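Local coordinates for RimK-related lysine biosynthesis protein (PDB 5K2M) that probably acts as a magnesium-dependent ATP-grasp ligase of amino-acid biosynthesis, holding ADP and magnesium in a cleft between two sheets, at residues L119-V124 and H159-F164; P168-R173 and Y186-H191; R173-G178 and A225-I230. One frame throughout, in Å; residues are numbered along the deposited sequence.

Contact 1. Residues L119-V124 and H159-F164. With ADP (adenosine-5'-diphosphate), chain O.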
loop_
_atom_site.group_PDB
_atom_site.type_symbol
_atom_site.label_atom_id
_atom_site.label_comp_id
_atom_site.label_asym_id
_atom_site.label_seq_id
_atom_site.Cartn_x
_atom_site.Cartn_y
_atom_site.Cartn_z
ATOM N N LEU A 119 -56.946 -7.686 18.763
ATOM C CA LEU A 119 -55.831 -8.318 18.094
ATOM C C LEU A 119 -54.679 -8.481 19.072
ATOM O O LEU A 119 -54.694 -7.928 20.173
ATOM C CB LEU A 119 -55.429 -7.545 16.831
ATOM C CG LEU A 119 -55.158 -6.046 16.944
ATOM C CD1 LEU A 119 -53.747 -5.814 17.455
ATOM C CD2 LEU A 119 -55.316 -5.376 15.594
ATOM N N VAL A 120 -53.696 -9.271 18.655
ATOM C CA VAL A 120 -52.541 -9.568 19.463
ATOM C C VAL A 120 -51.296 -8.995 18.807
ATOM O O VAL A 120 -51.030 -9.230 17.627
ATOM C CB VAL A 120 -52.400 -11.086 19.678
ATOM C CG1 VAL A 120 -51.077 -11.412 20.343
ATOM C CG2 VAL A 120 -53.574 -11.600 20.515
ATOM N N SER A 121 -50.560 -8.227 19.601
ATOM C CA SER A 121 -49.290 -7.654 19.216
ATOM C C SER A 121 -48.182 -8.463 19.894
ATOM O O SER A 121 -48.286 -8.793 21.076
ATOM C CB SER A 121 -49.218 -6.206 19.705
ATOM O OG SER A 121 -47.932 -5.671 19.484
ATOM N N LYS A 122 -47.121 -8.768 19.165
ATOM C CA LYS A 122 -46.004 -9.483 19.763
ATOM C C LYS A 122 -44.730 -9.198 18.997
ATOM O O LYS A 122 -44.783 -8.972 17.787
ATOM C CB LYS A 122 -46.285 -10.987 19.807
ATOM C CG LYS A 122 -46.434 -11.625 18.453
ATOM C CD LYS A 122 -46.674 -13.118 18.558
ATOM C CE LYS A 122 -48.106 -13.476 18.893
ATOM N NZ LYS A 122 -48.386 -14.928 18.648
ATOM N N PRO A 123 -43.586 -9.174 19.705
ATOM C CA PRO A 123 -42.314 -8.910 19.061
ATOM C C PRO A 123 -41.851 -10.141 18.296
ATOM O O PRO A 123 -42.189 -11.283 18.642
ATOM C CB PRO A 123 -41.377 -8.602 20.230
ATOM C CG PRO A 123 -41.934 -9.403 21.359
ATOM C CD PRO A 123 -43.419 -9.493 21.135
ATOM N N VAL A 124 -41.074 -9.887 17.264
ATOM C CA VAL A 124 -40.727 -10.912 16.307
ATOM C C VAL A 124 -39.710 -11.933 16.872
ATOM O O VAL A 124 -39.694 -13.097 16.475
ATOM C CB VAL A 124 -40.277 -10.207 15.002
ATOM C CG1 VAL A 124 -38.814 -9.763 15.063
ATOM C CG2 VAL A 124 -40.563 -11.074 13.812
ATOM N N HIS A 159 -43.566 -4.746 12.906
ATOM C CA HIS A 159 -44.845 -4.863 13.603
ATOM C C HIS A 159 -45.632 -6.067 13.138
ATOM O O HIS A 159 -46.152 -6.079 12.021
ATOM C CB HIS A 159 -45.656 -3.597 13.404
ATOM C CG HIS A 159 -44.985 -2.382 13.942
ATOM N ND1 HIS A 159 -44.962 -2.084 15.286
ATOM C CD2 HIS A 159 -44.274 -1.413 13.326
ATOM C CE1 HIS A 159 -44.278 -0.970 15.473
ATOM N NE2 HIS A 159 -43.861 -0.537 14.298
ATOM N N TYR A 160 -45.723 -7.066 14.019
ATOM C CA TYR A 160 -46.349 -8.348 13.733
ATOM C C TYR A 160 -47.543 -8.532 14.642
ATOM O O TYR A 160 -47.445 -8.351 15.875
ATOM C CB TYR A 160 -45.332 -9.472 13.966
ATOM C CG TYR A 160 -45.878 -10.874 13.837
ATOM C CD1 TYR A 160 -45.917 -11.519 12.616
ATOM C CD2 TYR A 160 -46.354 -11.555 14.953
ATOM C CE1 TYR A 160 -46.406 -12.813 12.503
ATOM C CE2 TYR A 160 -46.852 -12.840 14.857
ATOM C CZ TYR A 160 -46.861 -13.473 13.637
ATOM O OH TYR A 160 -47.352 -14.755 13.558
ATOM N N PHE A 161 -48.670 -8.898 14.032
ATOM C CA PHE A 161 -49.953 -8.978 14.727
ATOM C C PHE A 161 -50.708 -10.238 14.311
ATOM O O PHE A 161 -50.567 -10.697 13.199
ATOM C CB PHE A 161 -50.845 -7.795 14.339
ATOM C CG PHE A 161 -50.324 -6.456 14.745
ATOM C CD1 PHE A 161 -50.589 -5.947 16.006
ATOM C CD2 PHE A 161 -49.618 -5.669 13.851
ATOM C CE1 PHE A 161 -50.148 -4.685 16.374
ATOM C CE2 PHE A 161 -49.164 -4.412 14.220
ATOM C CZ PHE A 161 -49.431 -3.921 15.481
ATOM N N GLN A 162 -51.516 -10.771 15.217
ATOM C CA GLN A 162 -52.468 -11.829 14.901
ATOM C C GLN A 162 -53.855 -11.428 15.366
ATOM O O GLN A 162 -53.995 -10.581 16.237
ATOM C CB GLN A 162 -52.101 -13.122 15.625
ATOM C CG GLN A 162 -50.844 -13.808 15.130
ATOM C CD GLN A 162 -50.507 -15.027 15.974
ATOM O OE1 GLN A 162 -50.608 -14.984 17.187
ATOM N NE2 GLN A 162 -50.103 -16.111 15.333
ATOM N N GLU A 163 -54.875 -12.031 14.774
ATOM C CA GLU A 163 -56.210 -12.034 15.371
ATOM C C GLU A 163 -56.127 -12.625 16.773
ATOM O O GLU A 163 -55.359 -13.559 17.003
ATOM C CB GLU A 163 -57.183 -12.874 14.531
ATOM C CG GLU A 163 -56.859 -14.362 14.501
ATOM C CD GLU A 163 -57.803 -15.172 13.628
ATOM O OE1 GLU A 163 -58.952 -14.750 13.421
ATOM O OE2 GLU A 163 -57.390 -16.234 13.130
ATOM N N PHE A 164 -56.917 -12.106 17.709
ATOM C CA PHE A 164 -57.012 -12.742 19.023
ATOM C C PHE A 164 -57.827 -14.021 18.882
ATOM O O PHE A 164 -58.985 -13.992 18.463
ATOM C CB PHE A 164 -57.650 -11.824 20.055
ATOM C CG PHE A 164 -57.853 -12.469 21.404
ATOM C CD1 PHE A 164 -56.782 -12.665 22.269
ATOM C CD2 PHE A 164 -59.117 -12.861 21.820
ATOM C CE1 PHE A 164 -56.966 -13.251 23.511
ATOM C CE2 PHE A 164 -59.305 -13.438 23.069
ATOM C CZ PHE A 164 -58.228 -13.645 23.910
HETATM P PB ADP O . -43.777 -16.653 22.798
HETATM O O1B ADP O . -44.275 -17.862 23.540
HETATM O O2B ADP O . -43.487 -15.461 23.678
HETATM O O3B ADP O . -42.646 -16.905 21.832
HETATM P PA ADP O . -46.385 -16.918 21.569
HETATM O O1A ADP O . -46.218 -18.418 21.711
HETATM O O2A ADP O . -46.886 -16.443 20.244
HETATM O O3A ADP O . -45.030 -16.130 21.916
HETATM O "O5'" ADP O . -47.389 -16.384 22.700
HETATM C "C5'" ADP O . -47.300 -16.825 24.036
HETATM C "C4'" ADP O . -48.659 -17.317 24.507
HETATM O "O4'" ADP O . -49.607 -16.246 24.427
HETATM C "C3'" ADP O . -49.241 -18.469 23.704
HETATM O "O3'" ADP O . -48.824 -19.743 24.218
HETATM C "C2'" ADP O . -50.730 -18.234 23.877
HETATM O "O2'" ADP O . -51.214 -18.758 25.112
HETATM C "C1'" ADP O . -50.858 -16.731 23.955
HETATM N N9 ADP O . -51.124 -16.173 22.622
HETATM C C8 ADP O . -50.202 -15.752 21.731
HETATM N N7 ADP O . -50.774 -15.313 20.596
HETATM C C5 ADP O . -52.101 -15.471 20.757
HETATM C C6 ADP O . -53.293 -15.192 19.958
HETATM N N6 ADP O . -53.177 -14.659 18.722
HETATM N N1 ADP O . -54.489 -15.492 20.502
HETATM C C2 ADP O . -54.616 -16.024 21.725
HETATM N N3 ADP O . -53.580 -16.304 22.515
HETATM C C4 ADP O . -52.325 -16.046 22.091
HETATM O O HOH W 1 -46.941 -5.847 17.119
HETATM O O HOH W 2 -46.977 -16.134 15.947
HETATM O O HOH W 3 -44.517 -6.698 16.469
#

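Contact 2. Residues P168-R173 and Y186-H191. With ADP (adenosine-5'-diphosphate), chain O; PO4 (phosphate ion), chain P.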
loop_
_atom_site.group_PDB
_atom_site.type_symbol
_atom_site.label_atom_id
_atom_site.label_comp_id
_atom_site.label_asym_id
_atom_site.label_seq_id
_atom_site.Cartn_x
_atom_site.Cartn_y
_atom_site.Cartn_z
ATOM N N PRO A 168 -59.752 -22.336 24.629
ATOM C CA PRO A 168 -60.487 -22.844 25.794
ATOM C C PRO A 168 -59.629 -22.929 27.064
ATOM O O PRO A 168 -59.428 -24.008 27.603
ATOM C CB PRO A 168 -60.936 -24.234 25.329
ATOM C CG PRO A 168 -59.867 -24.671 24.376
ATOM C CD PRO A 168 -59.319 -23.421 23.728
ATOM N N GLY A 169 -59.114 -21.790 27.525
ATOM C CA GLY A 169 -58.330 -21.728 28.765
ATOM C C GLY A 169 -56.971 -22.412 28.723
ATOM O O GLY A 169 -56.365 -22.653 29.763
ATOM N N ARG A 170 -56.473 -22.696 27.521
ATOM C CA ARG A 170 -55.230 -23.452 27.354
ATOM C C ARG A 170 -54.746 -23.377 25.920
ATOM O O ARG A 170 -55.501 -23.047 25.010
ATOM C CB ARG A 170 -55.458 -24.929 27.690
ATOM C CG ARG A 170 -56.347 -25.630 26.667
ATOM C CD ARG A 170 -56.875 -26.972 27.133
ATOM N NE ARG A 170 -57.532 -27.681 26.040
ATOM C CZ ARG A 170 -58.109 -28.879 26.149
ATOM N NH1 ARG A 170 -58.122 -29.527 27.307
ATOM N NH2 ARG A 170 -58.676 -29.442 25.089
ATOM N N ASP A 171 -53.486 -23.725 25.715
ATOM C CA ASP A 171 -53.009 -24.009 24.378
ATOM C C ASP A 171 -52.195 -25.291 24.412
ATOM O O ASP A 171 -52.161 -25.982 25.434
ATOM C CB ASP A 171 -52.273 -22.809 23.773
ATOM C CG ASP A 171 -50.853 -22.652 24.269
ATOM O OD1 ASP A 171 -50.502 -23.164 25.344
ATOM O OD2 ASP A 171 -50.077 -21.977 23.560
ATOM N N ILE A 172 -51.576 -25.626 23.287
ATOM C CA ILE A 172 -50.945 -26.939 23.120
ATOM C C ILE A 172 -49.492 -26.730 22.769
ATOM O O ILE A 172 -49.159 -25.865 21.971
ATOM C CB ILE A 172 -51.646 -27.758 22.009
ATOM C CG1 ILE A 172 -53.055 -28.153 22.463
ATOM C CG2 ILE A 172 -50.830 -29.001 21.623
ATOM C CD1 ILE A 172 -53.998 -28.419 21.302
ATOM N N ARG A 173 -48.635 -27.518 23.395
ATOM C CA ARG A 173 -47.227 -27.502 23.109
ATOM C C ARG A 173 -46.798 -28.908 22.716
ATOM O O ARG A 173 -46.871 -29.814 23.531
ATOM C CB ARG A 173 -46.482 -27.034 24.351
ATOM C CG ARG A 173 -44.994 -27.277 24.303
ATOM C CD ARG A 173 -44.340 -26.519 23.157
ATOM N NE ARG A 173 -43.025 -26.093 23.610
ATOM C CZ ARG A 173 -42.585 -24.847 23.721
ATOM N NH1 ARG A 173 -43.302 -23.791 23.359
ATOM N NH2 ARG A 173 -41.352 -24.676 24.164
ATOM N N TYR A 186 -50.964 -29.940 27.157
ATOM C CA TYR A 186 -51.740 -28.726 27.252
ATOM C C TYR A 186 -50.997 -27.822 28.238
ATOM O O TYR A 186 -50.358 -28.321 29.165
ATOM C CB TYR A 186 -53.159 -29.003 27.746
ATOM C CG TYR A 186 -53.986 -29.870 26.813
ATOM C CD1 TYR A 186 -54.449 -29.373 25.602
ATOM C CD2 TYR A 186 -54.321 -31.185 27.156
ATOM C CE1 TYR A 186 -55.204 -30.167 24.748
ATOM C CE2 TYR A 186 -55.069 -31.985 26.309
ATOM C CZ TYR A 186 -55.510 -31.468 25.111
ATOM O OH TYR A 186 -56.253 -32.248 24.269
ATOM N N ARG A 187 -51.048 -26.512 28.005
ATOM C CA ARG A 187 -50.617 -25.514 28.977
ATOM C C ARG A 187 -51.845 -24.713 29.415
ATOM O O ARG A 187 -52.357 -23.903 28.644
ATOM C CB ARG A 187 -49.563 -24.583 28.372
ATOM C CG ARG A 187 -48.256 -25.265 27.988
ATOM C CD ARG A 187 -47.231 -24.287 27.438
ATOM N NE ARG A 187 -47.619 -23.744 26.136
ATOM C CZ ARG A 187 -46.797 -23.118 25.290
ATOM N NH1 ARG A 187 -45.510 -22.937 25.572
ATOM N NH2 ARG A 187 -47.264 -22.684 24.132
ATOM N N TYR A 188 -52.318 -24.962 30.638
ATOM C CA TYR A 188 -53.517 -24.321 31.189
ATOM C C TYR A 188 -53.181 -23.024 31.925
ATOM O O TYR A 188 -52.171 -22.937 32.618
ATOM C CB TYR A 188 -54.236 -25.260 32.180
ATOM C CG TYR A 188 -55.004 -26.404 31.542
ATOM C CD1 TYR A 188 -56.311 -26.230 31.105
ATOM C CD2 TYR A 188 -54.422 -27.661 31.380
ATOM C CE1 TYR A 188 -57.019 -27.270 30.519
ATOM C CE2 TYR A 188 -55.122 -28.707 30.793
ATOM C CZ TYR A 188 -56.421 -28.503 30.369
ATOM O OH TYR A 188 -57.125 -29.528 29.793
ATOM N N SER A 189 -54.061 -22.038 31.805
ATOM C CA SER A 189 -53.932 -20.792 32.555
ATOM C C SER A 189 -55.275 -20.088 32.578
ATOM O O SER A 189 -56.066 -20.224 31.654
ATOM C CB SER A 189 -52.874 -19.876 31.922
ATOM O OG SER A 189 -52.736 -18.656 32.634
ATOM N N ASN A 190 -55.540 -19.346 33.643
ATOM C CA ASN A 190 -56.686 -18.445 33.632
ATOM C C ASN A 190 -56.335 -17.073 33.045
ATOM O O ASN A 190 -57.195 -16.221 32.935
ATOM C CB ASN A 190 -57.379 -18.345 35.003
ATOM C CG ASN A 190 -56.409 -18.234 36.160
ATOM O OD1 ASN A 190 -56.620 -18.844 37.217
ATOM N ND2 ASN A 190 -55.340 -17.453 35.976
ATOM N N HIS A 191 -55.080 -16.872 32.645
ATOM C CA HIS A 191 -54.720 -15.743 31.785
ATOM C C HIS A 191 -54.607 -16.250 30.337
ATOM O O HIS A 191 -54.234 -17.407 30.119
ATOM C CB HIS A 191 -53.412 -15.105 32.251
ATOM C CG HIS A 191 -53.194 -13.716 31.727
ATOM N ND1 HIS A 191 -52.364 -13.441 30.660
ATOM C CD2 HIS A 191 -53.704 -12.524 32.122
ATOM C CE1 HIS A 191 -52.365 -12.142 30.426
ATOM N NE2 HIS A 191 -53.169 -11.561 31.299
HETATM P PB ADP O . -43.777 -16.653 22.798
HETATM O O1B ADP O . -44.275 -17.862 23.540
HETATM O O2B ADP O . -43.487 -15.461 23.678
HETATM O O3B ADP O . -42.646 -16.905 21.832
HETATM P PA ADP O . -46.385 -16.918 21.569
HETATM O O1A ADP O . -46.218 -18.418 21.711
HETATM O O2A ADP O . -46.886 -16.443 20.244
HETATM O O3A ADP O . -45.030 -16.130 21.916
HETATM O "O5'" ADP O . -47.389 -16.384 22.700
HETATM C "C5'" ADP O . -47.300 -16.825 24.036
HETATM C "C4'" ADP O . -48.659 -17.317 24.507
HETATM O "O4'" ADP O . -49.607 -16.246 24.427
HETATM C "C3'" ADP O . -49.241 -18.469 23.704
HETATM O "O3'" ADP O . -48.824 -19.743 24.218
HETATM C "C2'" ADP O . -50.730 -18.234 23.877
HETATM O "O2'" ADP O . -51.214 -18.758 25.112
HETATM C "C1'" ADP O . -50.858 -16.731 23.955
HETATM N N9 ADP O . -51.124 -16.173 22.622
HETATM C C8 ADP O . -50.202 -15.752 21.731
HETATM N N7 ADP O . -50.774 -15.313 20.596
HETATM C C5 ADP O . -52.101 -15.471 20.757
HETATM C C6 ADP O . -53.293 -15.192 19.958
HETATM N N6 ADP O . -53.177 -14.659 18.722
HETATM N N1 ADP O . -54.489 -15.492 20.502
HETATM C C2 ADP O . -54.616 -16.024 21.725
HETATM N N3 ADP O . -53.580 -16.304 22.515
HETATM C C4 ADP O . -52.325 -16.046 22.091
HETATM P P PO4 P . -42.116 -20.272 24.150
HETATM O O1 PO4 P . -43.574 -20.505 23.834
HETATM O O2 PO4 P . -41.915 -19.893 25.610
HETATM O O3 PO4 P . -41.374 -21.554 23.864
HETATM O O4 PO4 P . -41.575 -19.145 23.322
#

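Contact 3. Residues R173-G178 and A225-I230. With MG (magnesium ion), chain Q; PO4 (phosphate ion), chain P.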
loop_
_atom_site.group_PDB
_atom_site.type_symbol
_atom_site.label_atom_id
_atom_site.label_comp_id
_atom_site.label_asym_id
_atom_site.label_seq_id
_atom_site.Cartn_x
_atom_site.Cartn_y
_atom_site.Cartn_z
ATOM N N ARG A 173 -48.635 -27.518 23.395
ATOM C CA ARG A 173 -47.227 -27.502 23.109
ATOM C C ARG A 173 -46.798 -28.908 22.716
ATOM O O ARG A 173 -46.871 -29.814 23.531
ATOM C CB ARG A 173 -46.482 -27.034 24.351
ATOM C CG ARG A 173 -44.994 -27.277 24.303
ATOM C CD ARG A 173 -44.340 -26.519 23.157
ATOM N NE ARG A 173 -43.025 -26.093 23.610
ATOM C CZ ARG A 173 -42.585 -24.847 23.721
ATOM N NH1 ARG A 173 -43.302 -23.791 23.359
ATOM N NH2 ARG A 173 -41.352 -24.676 24.164
ATOM N N SER A 174 -46.348 -29.079 21.475
ATOM C CA SER A 174 -45.890 -30.375 20.990
ATOM C C SER A 174 -44.426 -30.326 20.568
ATOM O O SER A 174 -43.846 -29.248 20.408
ATOM C CB SER A 174 -46.755 -30.855 19.823
ATOM O OG SER A 174 -46.636 -29.985 18.712
ATOM N N TYR A 175 -43.835 -31.505 20.396
ATOM C CA TYR A 175 -42.419 -31.634 20.100
ATOM C C TYR A 175 -42.236 -32.591 18.942
ATOM O O TYR A 175 -42.817 -33.671 18.942
ATOM C CB TYR A 175 -41.679 -32.140 21.334
ATOM C CG TYR A 175 -41.738 -31.191 22.501
ATOM C CD1 TYR A 175 -42.831 -31.190 23.372
ATOM C CD2 TYR A 175 -40.708 -30.288 22.732
ATOM C CE1 TYR A 175 -42.891 -30.311 24.441
ATOM C CE2 TYR A 175 -40.759 -29.403 23.797
ATOM C CZ TYR A 175 -41.847 -29.415 24.642
ATOM O OH TYR A 175 -41.876 -28.537 25.686
ATOM N N VAL A 176 -41.454 -32.166 17.952
ATOM C CA VAL A 176 -41.100 -32.967 16.804
ATOM C C VAL A 176 -39.608 -32.828 16.575
ATOM O O VAL A 176 -39.082 -31.719 16.399
ATOM C CB VAL A 176 -41.850 -32.534 15.532
ATOM C CG1 VAL A 176 -41.435 -33.389 14.335
ATOM C CG2 VAL A 176 -43.353 -32.650 15.740
ATOM N N ILE A 177 -38.935 -33.975 16.578
ATOM C CA ILE A 177 -37.484 -34.047 16.492
ATOM C C ILE A 177 -37.140 -34.939 15.304
ATOM O O ILE A 177 -37.461 -36.119 15.308
ATOM C CB ILE A 177 -36.888 -34.587 17.802
ATOM C CG1 ILE A 177 -37.191 -33.585 18.928
ATOM C CG2 ILE A 177 -35.389 -34.825 17.646
ATOM C CD1 ILE A 177 -36.608 -33.908 20.293
ATOM N N GLY A 178 -36.540 -34.345 14.273
ATOM C CA GLY A 178 -36.144 -35.072 13.065
ATOM C C GLY A 178 -37.294 -35.714 12.305
ATOM O O GLY A 178 -37.097 -36.710 11.617
ATOM N N ALA A 225 -34.976 -29.941 15.731
ATOM C CA ALA A 225 -35.791 -30.282 16.874
ATOM C C ALA A 225 -36.601 -29.048 17.229
ATOM O O ALA A 225 -36.028 -28.010 17.540
ATOM C CB ALA A 225 -34.903 -30.671 18.017
ATOM N N LEU A 226 -37.922 -29.157 17.152
ATOM C CA LEU A 226 -38.807 -28.013 17.328
ATOM C C LEU A 226 -39.863 -28.251 18.393
ATOM O O LEU A 226 -40.497 -29.310 18.435
ATOM C CB LEU A 226 -39.502 -27.655 16.000
ATOM C CG LEU A 226 -38.639 -27.064 14.877
ATOM C CD1 LEU A 226 -39.481 -26.878 13.623
ATOM C CD2 LEU A 226 -37.976 -25.748 15.278
ATOM N N ALA A 227 -40.048 -27.246 19.248
ATOM C CA ALA A 227 -41.225 -27.168 20.100
ATOM C C ALA A 227 -42.228 -26.293 19.392
ATOM O O ALA A 227 -41.948 -25.144 19.082
ATOM C CB ALA A 227 -40.885 -26.585 21.456
ATOM N N ILE A 228 -43.399 -26.850 19.148
ATOM C CA ILE A 228 -44.417 -26.204 18.359
ATOM C C ILE A 228 -45.563 -25.789 19.278
ATOM O O ILE A 228 -45.923 -26.540 20.184
ATOM C CB ILE A 228 -44.904 -27.168 17.266
ATOM C CG1 ILE A 228 -43.697 -27.637 16.440
ATOM C CG2 ILE A 228 -45.955 -26.486 16.384
ATOM C CD1 ILE A 228 -43.933 -28.888 15.642
ATOM N N ASP A 229 -46.094 -24.582 19.061
ATOM C CA ASP A 229 -47.255 -24.062 19.806
ATOM C C ASP A 229 -48.518 -24.081 18.943
ATOM O O ASP A 229 -48.544 -23.467 17.879
ATOM C CB ASP A 229 -47.035 -22.615 20.227
ATOM C CG ASP A 229 -45.871 -22.438 21.187
ATOM O OD1 ASP A 229 -44.985 -23.312 21.254
ATOM O OD2 ASP A 229 -45.842 -21.388 21.867
ATOM N N ILE A 230 -49.568 -24.740 19.429
ATOM C CA ILE A 230 -50.810 -24.903 18.677
ATOM C C ILE A 230 -51.995 -24.334 19.478
ATOM O O ILE A 230 -52.023 -24.445 20.701
ATOM C CB ILE A 230 -51.026 -26.399 18.327
ATOM C CG1 ILE A 230 -49.972 -26.857 17.312
ATOM C CG2 ILE A 230 -52.419 -26.648 17.772
ATOM C CD1 ILE A 230 -49.842 -28.364 17.167
HETATM MG MG MG Q . -44.896 -19.736 22.527
HETATM P P PO4 P . -42.116 -20.272 24.150
HETATM O O1 PO4 P . -43.574 -20.505 23.834
HETATM O O2 PO4 P . -41.915 -19.893 25.610
HETATM O O3 PO4 P . -41.374 -21.554 23.864
HETATM O O4 PO4 P . -41.575 -19.145 23.322
HETATM O O HOH W 4 -46.212 -20.099 24.190
#

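Contact 1. Residues L119-V124 and H159-F164
Lys122 lies alongside the ring of Tyr160, the two side chains pointing the same way, with Lys122 CG in the ring plane 3.5 Å from Tyr160 CD2. Further out the lysine chain bends, its CE turned by chi3 of 80°, and Lys122 NZ donates to Gln162 OE1 (2.7 Å), ADP O2A (2.7 Å) and ADP N7 (3.1 Å), and more distantly to a water that is also bonded to Tyr160 OH. The ammonium group meets OE1 from above the amide plane, while ADP N6 donates to the same Gln162 OE1 from 3.0 Å and also to Glu163 O. The lysine thus binds N7, and Gln162 and the Glu163 carbonyl bind N6; its positive charge would probably offset the negative charge of the alpha-phosphate. Val120, on the same face, sets CG2 3.6 Å from ADP N6 and touches the ring edge of Phe164, Val120 CG2 to Phe164 CD1 3.8 Å. Its backbone makes a reciprocal antiparallel pair with Gln162, Val120 N reaching Gln162 O almost straight at 2.8 Å (172°). The two strands are the inner pair of a four-stranded antiparallel sheet flanked by 99-102 and 133-135; helix 83-90 packs on Lys122 and Tyr160, and helices 111-115 and 138-150 cover the face of Ser121 and Phe161.

Contact 2. Residues P168-R173 and Y186-H191
Arg170 lays its guanidinium flat on the face of the Tyr186 ring, centres 3.8 Å apart and planes only 14° from parallel, a cation-pi stack. The chain is extended from CG to NE and also runs beside Tyr188: Arg170 CB sits over that ring, 4.1 Å from its centroid, and Arg170 NH1 donates to Tyr188 OH (2.7 Å) within the guanidinium plane. One arginine thus uses its flat face for one tyrosine and its edge for the other, and NH2 pairs with Glu232. On the opposite face of the hairpin Arg187 grips Asp171 side-on, Arg187 NE to Asp171 OD1 and Arg187 NH2 to Asp171 OD2 both 3.0 Å. Carboxylate and guanidinium are nearly coplanar, 5° apart, and both oxygens are met on their syn sides; the bend at chi3 (-68°) brings NE round to the acid. The ribose hydroxyl ADP O3' donates to Asp171 OD2 over 2.6 Å, and Thr194 binds OD1. Arg187 also holds Asp229 through NH2. With an alanine in place of Arg187, the Asp171 carboxylate would probably lose its counter-charge and two of the bonds that fix its rotation, and Asp229 OD2 would lose a partner. Arg173 NH1 comes within 3.2 Å of Arg187 NH1, a pair of like charges, while Arg173 NH1 donates to phosphate O3 and forms a salt bridge with Asp229. The phosphate ion probably comes from the crystallisation liquor. So close a pair of arginines is probably made tolerable by Asp171, Asp229 and that ion, and through Asp171 the ribose O3' is tied to Arg187, in keeping with the ADP-binding role of both residues.

Contact 3. Residues R173-G178 and A225-I230
Ala225 packs its methyl on Ile177, Ala225 CB to Ile177 CG1 3.8 Å, on the face that helix 259-272 covers. Leu226 makes a hydrogen-bonded antiparallel pair with Val176, Leu226 N reaching Val176 O at 2.9 Å (173°) and its own carbonyl taking the amide of Val176 in return; its side chain turns to Trp218 of helix 208-219. Ala227 CB then lies over one face of the Arg173 guanidinium, whose chain bends at chi2 and again at chi3 (145°) to bring Arg173 NE within 3.1 Å of that methyl; the same CB touches the Tyr175 ring, 3.7 Å from Tyr175 CE2. Both strands belong to the antiparallel sheet of the ATP-grasp fold that carries the metal ligands, 236-243 being the next strand across. Ile228 N donates to Ser174 O (2.7 Å), and its side chain crosses that of Val176, with Ile228 CD1 3.8 Å from Val176 CG2, while Ser174 OG, bonded to Ser214, lies against Ile228 CB. At Asp229, OD1 takes a salt bridge from Arg173 NH1 at 2.7 Å, the hydrogen bond in it weak and bent (130°); OD2 binds magnesium at 2.0 Å beside phosphate O1, a water and Glu241, and also accepts from Arg187 NH2. Ile230 ends the segment with CD1 swung back toward Ser174 OG, and touches Ser214 of helix 208-219.

From the N terminus, contact 1 comes first: it brings 159-164 back to 119-124 across 34 residues that include strand 133-135 and helix 138-150, closing the adenine-side sheet before the other contacts begin. A few residues on, strand 170-177 starts. Contact 2 joins the open end of the hairpin 170-177/180-188, across 12 residues, and contact 3 joins the later half of 170-177 to 225-233 after helix 208-219. These two share Arg173 and cross, since 173-178 opens before 186-191 arrives and 225-230 follows; both lie in one sheet, with strand 170-177 at its middle. Contacts 1 and 2 sit about 18 Å apart, centre to centre, with ADP touching both.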